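Local coordinates for protein L-asparaginase I (Vibrio cholerae, PDB 2OCD) that probably catalyses the hydrolysis of L-asparagine to L-aspartate and ammonium, working as a homotetramer of the asparaginase 1 family, at residues 9-14 with 87-92. Residues are numbered along the deposited sequence; the frame is centred on the assembly and turned at random.
Sequences AYTGGT and ILHGTD. With ACT (acetate ion), chain G.
T11 and L88 carry the tight half of this contact. The carbonyl O of L88 is gripped twice by T11: the backbone N donates over 3.0 Å from 26° outside the carbonyl plane, while OG1, 2.5 Å from that same O, lies in the plane on a lone pair. OG1 gets there because chi1 of 71° sets it between the backbone N and carbonyl carbon of T11, leaving CG2 to pack on CG2 of I87 at 3.7 Å. One step back, N of L88 donates to O of A9 (2.9 Å); with the bond from N of T11, this makes two backbone bonds in the parallel pairing of strands 5-12 and 84-88. A9 and I87 point to one face; on the other, CD1 at the edge of the Y10 ring lies 3.9 Å from CB of L88, and the two side chains cross at about a right angle. Beyond T11 the pairing gives way to glycines: with no side chain on G13, its CA comes within 3.5 Å of CA of G90. The OH of Y10 donates to O of G13 in the plane of the ring, tying the turn before T14 to the strand.

Past the glycines the segments diverge. T14 touches neither T91 nor D92, all three partly exposed; a water 3.0 Å from OG1 of T14 is held weakly by N of T91 and bonds weakly to an acetate, probably from the crystallisation liquor, which takes a weak bond from N of D92. NZ of K163 hydrogen-bonds OG1 of T91 and forms a salt bridge with OD2 of D92, while N247 of a second subunit hydrogen-bonds OD1. The paired strand ends thus place both predicted catalytic threonines, T14 and T91, beside one site, and the acetate is consistent with occupying part of it.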
ATOM      1  N   ALA B   9      22.973 -25.504   0.893  1.00 15.21           N
ATOM      2  CA  ALA B   9      22.585 -26.629   1.712  1.00 14.85           C
ATOM      3  C   ALA B   9      21.078 -26.860   1.488  1.00 15.19           C
ATOM      4  O   ALA B   9      20.249 -26.038   1.922  1.00 15.06           O
ATOM      5  CB  ALA B   9      22.868 -26.292   3.162  1.00 13.60           C
ATOM      6  N   TYR B  10      20.717 -27.928   0.766  1.00 15.13           N
ATOM      7  CA  TYR B  10      19.277 -28.257   0.532  1.00 14.78           C
ATOM      8  C   TYR B  10      18.883 -29.132   1.655  1.00 14.69           C
ATOM      9  O   TYR B  10      19.119 -30.331   1.612  1.00 15.26           O
ATOM     10  CB  TYR B  10      19.011 -28.963  -0.818  1.00 14.70           C
ATOM     11  CG  TYR B  10      17.586 -29.413  -1.022  1.00 14.27           C
ATOM     12  CD1 TYR B  10      16.516 -28.607  -0.633  1.00 18.07           C
ATOM     13  CD2 TYR B  10      17.294 -30.617  -1.618  1.00 13.96           C
ATOM     14  CE1 TYR B  10      15.193 -29.000  -0.818  1.00 14.72           C
ATOM     15  CE2 TYR B  10      15.974 -31.032  -1.810  1.00 13.83           C
ATOM     16  CZ  TYR B  10      14.930 -30.223  -1.414  1.00 15.71           C
ATOM     17  OH  TYR B  10      13.596 -30.640  -1.554  1.00 15.66           O
ATOM     18  N   THR B  11      18.314 -28.522   2.679  1.00 14.40           N
ATOM     19  CA  THR B  11      17.987 -29.212   3.905  1.00 14.74           C
ATOM     20  C   THR B  11      16.640 -29.925   3.780  1.00 15.03           C
ATOM     21  O   THR B  11      16.388 -30.942   4.436  1.00 15.29           O
ATOM     22  CB  THR B  11      17.936 -28.223   5.038  1.00 14.19           C
ATOM     23  OG1 THR B  11      16.779 -27.400   4.895  1.00 15.08           O
ATOM     24  CG2 THR B  11      19.184 -27.330   5.007  1.00 14.80           C
ATOM     25  N   GLY B  12      15.793 -29.388   2.914  1.00 15.25           N
ATOM     26  CA  GLY B  12      14.405 -29.840   2.769  1.00 15.35           C
ATOM     27  C   GLY B  12      13.488 -28.759   2.184  1.00 15.18           C
ATOM     28  O   GLY B  12      13.909 -27.623   1.859  1.00 14.92           O
ATOM     29  N   GLY B  13      12.228 -29.118   2.045  1.00 14.70           N
ATOM     30  CA  GLY B  13      11.209 -28.161   1.663  1.00 15.17           C
ATOM     31  C   GLY B  13      10.800 -28.248   0.222  1.00 15.68           C
ATOM     32  O   GLY B  13      11.570 -28.680  -0.624  1.00 15.50           O
ATOM     33  N   THR B  14       9.568 -27.816  -0.023  1.00 16.55           N
ATOM     34  CA  THR B  14       8.920 -27.817  -1.336  1.00 17.43           C
ATOM     35  C   THR B  14       9.819 -27.448  -2.554  1.00 17.94           C
ATOM     36  O   THR B  14       9.615 -27.954  -3.651  1.00 17.94           O
ATOM     37  CB  THR B  14       7.661 -26.845  -1.300  1.00 17.48           C
ATOM     38  OG1 THR B  14       6.875 -27.089  -0.115  1.00 17.37           O
ATOM     39  CG2 THR B  14       6.791 -27.012  -2.543  1.00 16.44           C
ATOM     40  N   ILE B  87      20.782 -21.534   2.651  1.00 12.47           N
ATOM     41  CA  ILE B  87      20.160 -22.702   3.232  1.00 11.97           C
ATOM     42  C   ILE B  87      18.750 -22.763   2.662  1.00 12.50           C
ATOM     43  O   ILE B  87      17.900 -21.909   2.976  1.00 12.23           O
ATOM     44  CB  ILE B  87      20.137 -22.598   4.774  1.00 11.81           C
ATOM     45  CG1 ILE B  87      21.550 -22.714   5.350  1.00 12.20           C
ATOM     46  CG2 ILE B  87      19.265 -23.676   5.415  1.00 12.41           C
ATOM     47  CD1 ILE B  87      21.734 -22.007   6.740  1.00  9.89           C
ATOM     48  N   LEU B  88      18.511 -23.767   1.817  1.00 12.47           N
ATOM     49  CA  LEU B  88      17.142 -24.105   1.348  1.00 12.49           C
ATOM     50  C   LEU B  88      16.426 -24.936   2.371  1.00 11.22           C
ATOM     51  O   LEU B  88      16.966 -25.858   2.899  1.00 11.82           O
ATOM     52  CB  LEU B  88      17.139 -24.847   0.006  1.00 12.73           C
ATOM     53  CG  LEU B  88      17.798 -24.070  -1.132  1.00 13.14           C
ATOM     54  CD1 LEU B  88      17.706 -24.902  -2.450  1.00 10.71           C
ATOM     55  CD2 LEU B  88      17.160 -22.583  -1.222  1.00 10.74           C
ATOM     56  N   HIS B  89      15.182 -24.585   2.616  1.00 11.36           N
ATOM     57  CA  HIS B  89      14.445 -24.951   3.831  1.00 11.09           C
ATOM     58  C   HIS B  89      12.947 -24.861   3.519  1.00 10.57           C
ATOM     59  O   HIS B  89      12.543 -24.078   2.706  1.00  9.75           O
ATOM     60  CB  HIS B  89      14.817 -23.950   4.922  1.00 11.32           C
ATOM     61  CG  HIS B  89      14.408 -24.354   6.301  1.00 12.46           C
ATOM     62  ND1 HIS B  89      13.089 -24.486   6.688  1.00 12.76           N
ATOM     63  CD2 HIS B  89      15.151 -24.615   7.403  1.00 12.65           C
ATOM     64  CE1 HIS B  89      13.042 -24.815   7.965  1.00 10.60           C
ATOM     65  NE2 HIS B  89      14.279 -24.890   8.421  1.00 12.64           N
ATOM     66  N   GLY B  90      12.128 -25.700   4.128  1.00 11.07           N
ATOM     67  CA  GLY B  90      10.706 -25.556   4.012  1.00 10.95           C
ATOM     68  C   GLY B  90      10.248 -24.346   4.813  1.00 11.49           C
ATOM     69  O   GLY B  90      10.863 -24.000   5.824  1.00 10.53           O
ATOM     70  N   THR B  91       9.146 -23.734   4.366  1.00 11.45           N
ATOM     71  CA  THR B  91       8.669 -22.485   4.940  1.00 11.89           C
ATOM     72  C   THR B  91       8.020 -22.626   6.328  1.00 12.38           C
ATOM     73  O   THR B  91       8.024 -21.666   7.104  1.00 12.77           O
ATOM     74  CB  THR B  91       7.661 -21.711   3.997  1.00 11.41           C
ATOM     75  OG1 THR B  91       6.546 -22.556   3.729  1.00 11.23           O
ATOM     76  CG2 THR B  91       8.312 -21.268   2.684  1.00  8.50           C
ATOM     77  N   ASP B  92       7.424 -23.757   6.663  1.00 12.23           N
ATOM     78  CA  ASP B  92       6.645 -23.749   7.919  1.00 11.82           C
ATOM     79  C   ASP B  92       7.453 -23.251   9.131  1.00 10.99           C
ATOM     80  O   ASP B  92       6.911 -22.547   9.978  1.00 11.55           O
ATOM     81  CB  ASP B  92       6.035 -25.122   8.213  1.00 12.46           C
ATOM     82  CG  ASP B  92       4.866 -25.455   7.285  1.00 14.28           C
ATOM     83  OD1 ASP B  92       4.463 -26.647   7.234  1.00 18.58           O
ATOM     84  OD2 ASP B  92       4.351 -24.541   6.602  1.00 18.91           O
TER
HETATM   85  C   ACT G 603       7.014 -27.456   4.261  1.00 51.87           C
HETATM   86  O   ACT G 603       7.662 -27.746   3.207  1.00 51.38           O
HETATM   87  OXT ACT G 603       6.910 -26.238   4.536  1.00 51.35           O
HETATM   88  CH3 ACT G 603       6.375 -28.484   5.165  1.00 51.76           C
HETATM   89  O   HOH W   1       8.378 -24.981   1.367  1.00 20.70           O